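Exopolyphosphatase (Cytophaga hutchinsonii, PDB 3MDQ) probably hydrolyses inorganic polyphosphate, releasing terminal phosphate, as a member of the Ppx/GppA phosphatase family within the actin-like ATPase clan. Local coordinates at residues Ile9-Asn14 / Asp60-Phe65; Thr13-Leu18 / Gly264-Arg269; Gln124-Glu129 / Ala291-Thr296. All blocks are in the same frame, centred on the assembly; numbering follows the deposited sequence. Where two conformers were deposited one is given.

Contact 1: residues Ile9-Asn14 / Asp60-Phe65. With SO4 (sulfate ion), chain D; SO4 (sulfate ion), chain E.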
# COMPACT_ATOMS: atom_id res chain seq x y z
N ILE A 9 7.24 4.58 10.85
CA ILE A 9 7.36 3.18 10.43
C ILE A 9 5.94 2.70 10.06
O ILE A 9 5.00 2.84 10.84
CB ILE A 9 7.95 2.27 11.53
CG1 ILE A 9 9.37 2.70 11.86
CG2 ILE A 9 7.87 0.77 11.10
CD1 ILE A 9 9.95 2.10 13.16
N ASP A 10 5.83 2.13 8.87
CA ASP A 10 4.61 1.47 8.38
C ASP A 10 4.90 -0.00 8.44
O ASP A 10 5.69 -0.52 7.62
CB ASP A 10 4.32 1.97 6.94
CG ASP A 10 3.23 1.21 6.23
OD1 ASP A 10 2.57 0.30 6.79
OD2 ASP A 10 3.04 1.54 5.04
N MSE A 11 4.22 -0.70 9.34
CA MSE A 11 4.38 -2.17 9.45
C MSE A 11 3.37 -2.86 8.56
O MSE A 11 2.37 -3.37 9.04
CB MSE A 11 4.19 -2.65 10.89
CG MSE A 11 5.25 -2.14 11.79
SE MSE A 11 4.93 -2.58 13.67
CE MSE A 11 4.95 -4.51 13.57
N GLY A 12 3.65 -2.87 7.28
CA GLY A 12 2.74 -3.46 6.29
C GLY A 12 2.79 -4.97 6.30
O GLY A 12 3.66 -5.59 6.88
N THR A 13 1.81 -5.58 5.65
CA THR A 13 1.68 -7.02 5.65
C THR A 13 2.86 -7.70 4.94
O THR A 13 3.37 -8.71 5.39
CB THR A 13 0.32 -7.41 4.99
OG1 THR A 13 -0.74 -6.85 5.76
CG2 THR A 13 0.16 -8.92 4.82
N ASN A 14 3.30 -7.16 3.81
CA ASN A 14 4.44 -7.69 3.10
C ASN A 14 5.72 -6.95 3.43
O ASN A 14 6.77 -7.57 3.67
CB ASN A 14 4.19 -7.64 1.59
CG ASN A 14 3.16 -8.62 1.14
OD1 ASN A 14 2.64 -9.44 1.89
ND2 ASN A 14 2.80 -8.50 -0.13
N ASP A 60 13.55 -8.57 13.55
CA ASP A 60 14.83 -8.33 12.87
C ASP A 60 14.79 -6.99 12.18
O ASP A 60 15.67 -6.14 12.34
CB ASP A 60 15.09 -9.44 11.85
CG ASP A 60 16.41 -9.24 11.10
OD1 ASP A 60 17.45 -9.10 11.78
OD2 ASP A 60 16.40 -9.25 9.86
N THR A 61 13.75 -6.76 11.41
CA THR A 61 13.64 -5.52 10.66
C THR A 61 13.51 -4.32 11.58
O THR A 61 14.14 -3.29 11.34
CB THR A 61 12.44 -5.58 9.70
OG1 THR A 61 12.75 -6.51 8.64
CG2 THR A 61 12.12 -4.22 9.07
N LEU A 62 12.72 -4.46 12.64
CA LEU A 62 12.56 -3.35 13.56
C LEU A 62 13.85 -3.01 14.34
O LEU A 62 14.09 -1.83 14.63
CB LEU A 62 11.33 -3.55 14.46
CG LEU A 62 10.00 -3.46 13.66
CD1 LEU A 62 8.85 -3.94 14.50
CD2 LEU A 62 9.72 -2.07 13.12
N LYS A 63 14.69 -4.01 14.63
CA LYS A 63 15.98 -3.76 15.25
C LYS A 63 16.84 -2.94 14.30
O LYS A 63 17.49 -1.99 14.71
CB LYS A 63 16.66 -5.07 15.64
CG LYS A 63 16.02 -5.77 16.85
CD LYS A 63 16.70 -7.07 17.24
CE LYS A 63 18.05 -6.84 17.95
NZ LYS A 63 17.90 -6.14 19.29
N LYS A 64 16.82 -3.29 13.01
CA LYS A 64 17.53 -2.50 12.02
C LYS A 64 16.99 -1.08 11.86
O LYS A 64 17.76 -0.12 11.77
CB LYS A 64 17.57 -3.23 10.69
CG LYS A 64 18.44 -4.49 10.77
CD LYS A 64 18.33 -5.33 9.49
CE LYS A 64 19.13 -6.63 9.64
NZ LYS A 64 18.86 -7.59 8.55
N PHE A 65 15.67 -0.93 11.84
CA PHE A 65 15.07 0.39 11.75
C PHE A 65 15.40 1.23 12.99
O PHE A 65 15.64 2.42 12.88
CB PHE A 65 13.54 0.28 11.61
CG PHE A 65 13.05 -0.08 10.20
CD1 PHE A 65 13.91 -0.45 9.15
CD2 PHE A 65 11.69 -0.11 9.95
CE1 PHE A 65 13.40 -0.75 7.86
CE2 PHE A 65 11.19 -0.42 8.65
CZ PHE A 65 12.04 -0.72 7.65
S SO4 D . -0.79 -3.80 3.76
O1 SO4 D . -2.07 -4.46 3.39
O2 SO4 D . 0.37 -4.47 3.10
O3 SO4 D . -0.87 -2.39 3.35
O4 SO4 D . -0.87 -3.87 5.21
S SO4 E . 4.07 -5.05 -1.31
O1 SO4 E . 4.35 -6.50 -1.55
O2 SO4 E . 3.00 -4.75 -0.40
O3 SO4 E . 3.62 -4.47 -2.62
O4 SO4 E . 5.27 -4.31 -0.86
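Ile9 meets Leu62 and Phe65 chiefly through CG2, which lies 3.9 Å from Leu62 CD2 and 4.1 Å from Phe65 CD2; its CG1 comes equally near Phe65 CD2. With chi1 at -63°, CG2 stands opposite the backbone N and faces the helix, which lets this branch settle between the two side chains. It comes to the phenyl ring at the edge, near the ring plane. One face of that ring is covered from within the helix, by Thr61 CG2, 3.7 Å above the plane. The second point of contact is the selenomethionine Met11, whose chain bends at its last torsion (chi3 62°) and brings CE to 4.0 Å from Leu62 CD1, the two side chains crossing at about a right angle. No hydrogen bond joins the two segments.

Further out, Leu18 of the neighbouring strand touches both Ile9 and Phe65, Phe16 touches Met11 and Thr61, and Ile98 of helix 91-102 touches Met11 and Leu62, so the four touching residues are buried. Thr61 OG1 is hydrogen-bonded to Ser36 OG, a polar link from the helix to strand 27-37. The axes of strand 9-11 and helix 60-65 lie 11.3 Å apart and run antiparallel, at 176°. Met11 is the centre of an inverse gamma turn, and a little further on Thr13 grips the sulfate of chain D with its backbone N and with OG1, the latter 3.0 Å from O4. Gly140, Gly141 and Ser142 bind the same ion through their backbone N atoms. The turn between strands 5-11 and 15-24, holding an anion by a backbone N and a hydroxyl, is consistent with the phosphate-1 loop of actin-like ATPases; helix 52-71 backs the sheet it springs from.

Contact 2: residues Thr13-Leu18 / Gly264-Arg269. With SO4 (sulfate ion), chain E; SO4 (sulfate ion), chain D; SO4 (sulfate ion), chain F.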
# COMPACT_ATOMS: atom_id res chain seq x y z
N THR A 13 1.81 -5.58 5.65
CA THR A 13 1.68 -7.02 5.65
C THR A 13 2.86 -7.70 4.94
O THR A 13 3.37 -8.71 5.39
CB THR A 13 0.32 -7.41 4.99
OG1 THR A 13 -0.74 -6.85 5.76
CG2 THR A 13 0.16 -8.92 4.82
N ASN A 14 3.30 -7.16 3.81
CA ASN A 14 4.44 -7.69 3.10
C ASN A 14 5.72 -6.95 3.43
O ASN A 14 6.77 -7.57 3.67
CB ASN A 14 4.19 -7.64 1.59
CG ASN A 14 3.16 -8.62 1.14
OD1 ASN A 14 2.64 -9.44 1.89
ND2 ASN A 14 2.80 -8.50 -0.13
N THR A 15 5.66 -5.63 3.36
CA THR A 15 6.83 -4.78 3.40
C THR A 15 6.71 -3.77 4.52
O THR A 15 5.65 -3.17 4.73
CB THR A 15 6.96 -4.04 2.07
OG1 THR A 15 7.03 -5.03 1.01
CG2 THR A 15 8.20 -3.09 2.05
N PHE A 16 7.80 -3.61 5.31
CA PHE A 16 7.85 -2.57 6.32
C PHE A 16 8.59 -1.39 5.71
O PHE A 16 9.55 -1.59 5.00
CB PHE A 16 8.63 -3.01 7.59
CG PHE A 16 7.89 -3.91 8.54
CD1 PHE A 16 6.77 -4.60 8.18
CD2 PHE A 16 8.36 -4.13 9.83
CE1 PHE A 16 6.10 -5.42 9.08
CE2 PHE A 16 7.71 -4.98 10.70
CZ PHE A 16 6.57 -5.64 10.31
N HIS A 17 8.15 -0.18 6.06
CA HIS A 17 8.77 1.05 5.55
C HIS A 17 9.21 1.93 6.67
O HIS A 17 8.52 2.04 7.71
CB HIS A 17 7.76 1.84 4.70
CG HIS A 17 7.30 1.11 3.49
ND1 HIS A 17 7.95 1.19 2.28
CD2 HIS A 17 6.28 0.23 3.32
CE1 HIS A 17 7.33 0.40 1.41
NE2 HIS A 17 6.31 -0.18 2.01
N LEU A 18 10.33 2.63 6.46
CA LEU A 18 10.85 3.61 7.38
C LEU A 18 11.08 4.92 6.61
O LEU A 18 11.80 4.94 5.65
CB LEU A 18 12.20 3.17 7.98
CG LEU A 18 12.94 4.21 8.83
CD1 LEU A 18 12.17 4.66 10.12
CD2 LEU A 18 14.32 3.63 9.23
N GLY A 264 12.88 -4.46 -9.59
CA GLY A 264 12.10 -3.90 -8.48
C GLY A 264 10.97 -4.77 -7.98
O GLY A 264 10.28 -4.43 -7.01
N MSE A 265 10.75 -5.90 -8.64
CA MSE A 265 9.66 -6.74 -8.21
C MSE A 265 10.17 -7.69 -7.13
O MSE A 265 10.69 -8.77 -7.42
CB MSE A 265 9.08 -7.49 -9.39
CG MSE A 265 7.87 -8.33 -9.03
SE MSE A 265 6.22 -7.52 -9.06
CE MSE A 265 6.02 -7.34 -10.99
N ILE A 266 9.96 -7.31 -5.89
CA ILE A 266 10.36 -8.15 -4.76
C ILE A 266 9.50 -9.43 -4.70
O ILE A 266 8.37 -9.45 -5.21
CB ILE A 266 10.32 -7.36 -3.42
CG1 ILE A 266 8.92 -6.88 -3.07
CG2 ILE A 266 11.31 -6.15 -3.48
CD1 ILE A 266 8.88 -6.06 -1.74
N GLU A 267 10.03 -10.49 -4.08
CA GLU A 267 9.35 -11.81 -4.07
C GLU A 267 7.88 -11.77 -3.64
O GLU A 267 7.01 -12.33 -4.31
CB GLU A 267 10.09 -12.81 -3.18
CG GLU A 267 9.66 -14.28 -3.46
CD GLU A 267 8.57 -14.84 -2.55
OE1 GLU A 267 8.28 -14.21 -1.51
OE2 GLU A 267 8.01 -15.93 -2.86
N LEU A 268 7.56 -11.11 -2.54
CA LEU A 268 6.18 -11.13 -2.07
C LEU A 268 5.24 -10.40 -3.02
O LEU A 268 4.09 -10.79 -3.21
CB LEU A 268 6.07 -10.55 -0.64
CG LEU A 268 6.70 -11.45 0.44
CD1 LEU A 268 6.80 -10.65 1.75
CD2 LEU A 268 5.92 -12.75 0.67
N ARG A 269 5.75 -9.36 -3.64
CA ARG A 269 4.96 -8.67 -4.67
C ARG A 269 4.82 -9.52 -5.95
O ARG A 269 3.73 -9.61 -6.49
CB ARG A 269 5.54 -7.31 -4.96
CG ARG A 269 4.58 -6.39 -5.79
CD ARG A 269 5.24 -5.04 -5.99
NE ARG A 269 5.55 -4.49 -4.69
CZ ARG A 269 6.56 -3.68 -4.42
NH1 ARG A 269 7.39 -3.23 -5.35
NH2 ARG A 269 6.72 -3.29 -3.17
S SO4 E . 4.07 -5.05 -1.31
O1 SO4 E . 4.35 -6.50 -1.55
O2 SO4 E . 3.00 -4.75 -0.40
O3 SO4 E . 3.62 -4.47 -2.62
O4 SO4 E . 5.27 -4.31 -0.86
S SO4 D . -0.79 -3.80 3.76
O1 SO4 D . -2.07 -4.46 3.39
O2 SO4 D . 0.37 -4.47 3.10
O3 SO4 D . -0.87 -2.39 3.35
O4 SO4 D . -0.87 -3.87 5.21
S SO4 F . 7.96 0.30 -2.93
O1 SO4 F . 8.61 -1.00 -3.14
O2 SO4 F . 6.94 0.15 -1.90
O3 SO4 F . 7.36 0.71 -4.19
O4 SO4 F . 8.95 1.29 -2.49
O HOH W 1 2.01 -11.48 -1.08
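Asn14 and Thr15 face Leu268 and Ile266, respectively, across the interdomain cleft of an actin-like fold, where the first hairpin turn and the start of helix 267-286 enclose an anion. The sulfate of chain E, probably from the crystallisation liquor, occupies this place and may mimic a phosphate group of the substrate. Arg269 reaches it with CG opposite the backbone N (chi1 -166°) and a bend at chi3, which turns the edge of the guanidinium to the ion. NE donates to its O3 at 2.8 Å, and NH2 to its O4 at 2.9 Å, nearly straight (166°). NH2 also binds O1 of the chain F sulfate, at 3.0 Å, so the arginine bridges two anions; NH1 bonds Thr216 OG1 and, weakly, the same chain F oxygen, which should limit rotation of the group. Ile266 CG1 covers one guanidinium face, 4.1 Å above its centre. An alanine in place of Arg269 would probably leave the two sulfates without their shared donor, and Ile266 without the flat group it covers.

From the hairpin side, Thr15 OG1 donates to O4 of the chain E ion at 2.7 Å, while Ile266 CD1 lies against this hydroxyl. Ile266 holds CG1 between its backbone N and carbonyl carbon (chi1 63°), from where CD1 extends to the threonine. Leu268 crosses Asn14 obliquely, CB against the amide and CD1 at 3.6 Å from Asn14 O. The Asn14 amide serves two acceptors: ND2 donates weakly to a water that donates to Leu268 O, and almost straight to sulfate O1 of chain E, at 2.9 Å.

Contact 3: residues Gln124-Glu129 / Ala291-Thr296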
# COMPACT_ATOMS: atom_id res chain seq x y z
N GLN A 124 -1.18 15.27 -0.66
CA GLN A 124 0.11 15.98 -0.75
C GLN A 124 0.86 15.65 -2.07
O GLN A 124 1.56 16.51 -2.59
CB GLN A 124 1.00 15.62 0.44
CG GLN A 124 2.09 16.61 0.66
CD GLN A 124 1.55 17.96 1.17
OE1 GLN A 124 0.44 18.07 1.73
NE2 GLN A 124 2.36 19.02 0.99
N ALA A 125 0.69 14.45 -2.60
CA ALA A 125 1.40 14.00 -3.77
C ALA A 125 0.76 14.40 -5.09
O ALA A 125 1.48 14.55 -6.10
CB ALA A 125 1.51 12.51 -3.74
N VAL A 126 -0.56 14.49 -5.13
CA VAL A 126 -1.34 14.66 -6.36
C VAL A 126 -2.30 15.83 -6.15
O VAL A 126 -3.19 15.76 -5.29
CB VAL A 126 -2.19 13.44 -6.66
CG1 VAL A 126 -2.97 13.64 -7.99
CG2 VAL A 126 -1.31 12.15 -6.72
N PRO A 127 -2.12 16.93 -6.88
CA PRO A 127 -3.02 18.07 -6.73
C PRO A 127 -4.32 17.86 -7.49
O PRO A 127 -4.36 18.00 -8.71
CB PRO A 127 -2.20 19.24 -7.32
CG PRO A 127 -1.32 18.58 -8.33
CD PRO A 127 -1.01 17.20 -7.81
N MSE A 128 -5.35 17.43 -6.77
CA MSE A 128 -6.59 16.96 -7.37
C MSE A 128 -7.55 18.07 -7.69
O MSE A 128 -8.56 17.84 -8.39
CB MSE A 128 -7.28 15.96 -6.42
CG MSE A 128 -6.52 14.64 -6.31
SE MSE A 128 -7.33 13.50 -4.98
CE MSE A 128 -6.31 14.08 -3.51
N GLU A 129 -7.27 19.28 -7.20
CA GLU A 129 -8.22 20.40 -7.34
C GLU A 129 -9.59 19.94 -6.79
O GLU A 129 -9.65 19.20 -5.77
CB GLU A 129 -8.31 20.85 -8.81
CG GLU A 129 -6.98 21.15 -9.54
CD GLU A 129 -7.21 21.85 -10.90
OE1 GLU A 129 -7.63 23.04 -10.88
OE2 GLU A 129 -6.97 21.23 -11.97
N ALA A 291 -7.13 7.86 -17.31
CA ALA A 291 -5.81 7.22 -17.12
C ALA A 291 -5.73 6.86 -15.66
O ALA A 291 -6.70 7.11 -14.94
CB ALA A 291 -4.67 8.20 -17.50
N ILE A 292 -4.62 6.28 -15.22
CA ILE A 292 -4.37 6.07 -13.79
C ILE A 292 -3.24 6.97 -13.37
O ILE A 292 -2.22 7.07 -14.06
CB ILE A 292 -3.99 4.62 -13.44
CG1 ILE A 292 -4.93 3.63 -14.15
CG2 ILE A 292 -4.00 4.42 -11.89
CD1 ILE A 292 -4.49 2.12 -14.04
N THR A 293 -3.41 7.67 -12.24
CA THR A 293 -2.29 8.45 -11.67
C THR A 293 -1.72 7.67 -10.49
O THR A 293 -2.46 7.35 -9.57
CB THR A 293 -2.70 9.86 -11.27
OG1 THR A 293 -3.06 10.59 -12.46
CG2 THR A 293 -1.53 10.58 -10.63
N VAL A 294 -0.43 7.33 -10.55
CA VAL A 294 0.24 6.72 -9.43
C VAL A 294 0.74 7.83 -8.47
O VAL A 294 1.45 8.74 -8.88
CB VAL A 294 1.41 5.85 -9.88
CG1 VAL A 294 2.19 5.33 -8.66
CG2 VAL A 294 0.86 4.74 -10.79
N SER A 295 0.30 7.77 -7.22
CA SER A 295 0.86 8.59 -6.14
C SER A 295 2.04 7.84 -5.53
O SER A 295 1.87 6.72 -5.09
CB SER A 295 -0.19 8.87 -5.05
OG SER A 295 0.41 9.35 -3.85
N THR A 296 3.19 8.50 -5.45
CA THR A 296 4.34 7.86 -4.77
C THR A 296 4.26 7.98 -3.26
O THR A 296 5.07 7.37 -2.58
CB THR A 296 5.68 8.40 -5.26
OG1 THR A 296 5.82 9.75 -4.84
CG2 THR A 296 5.79 8.30 -6.80
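Ala125 and Ser295 face each other where the last turn of helix 111-125 meets the end of strand 291-295, their CA atoms 5.9 Å apart. The methyl of Ala125 points to the strand and meets the serine hydroxyl, CB lying 3.3 Å from Ser295 OG. Seen from that oxygen, the methyl makes an angle of about 119° with the serine CB, so it approaches obliquely to the C-O bond. This is a methyl against an oxygen and not a polar bond; the hydroxyl is hydrogen-bonded to Tyr297 O. Ser295 holds OG opposite its own backbone N (chi1 165°), which sets the oxygen beside the helix end.

In the fold, this strand lies inside the second mixed sheet of the actin-like architecture, between strands 206-210 and 236-240. Helix 111-125 follows the edge strand 106-108 of the first sheet and leads into strand 133-138 of the second, so its C-terminal end lies where the chain passes between the two domains.

Val126 is the first residue to leave helical geometry. Its bond to CB, like that of Ala125, points toward the strand. CG2, on the side opposite the carbonyl carbon, meets both strand residues, 3.8 Å from Ser295 CB and 4.2 Å from Thr293 CG2, while CG1 lies near Thr293 alone, 4.3 Å from Thr293 CG2. Thr293 points its CB toward the helix end and Ser295 turns its CB more obliquely, while Val294 between them points away.

Ile208, on strand 206-210, touches both Val126 and Ser295, and Ser236, on strand 236-240, touches Val126 and Thr293. The end of the helix has a polar tie as well: Ala125 O accepts a hydrogen bond from Thr235 OG1.

In the fold
Contacts 1 and 2 start from the same hairpin, share Thr13 and Asn14, and have centres 10 Å apart. Strands 5-11 and 15-24 are neighbours in the first sheet, joined by a probable hydrogen bond from Asp10 N to His17 O at 2.9 Å. The strand-helix part of contact 1 is buried and apolar, but its loop end shares two sulfates with contact 2, also buried, where hydrogen bonds to anions in the cleft dominate. Contact 3 belongs to the second sheet, its centre about 26 Å from that of contact 1 and 22 Å from that of contact 2. It is only partly buried and rests on small side chains. Helix 267-286 precedes strand 291-295 in the chain.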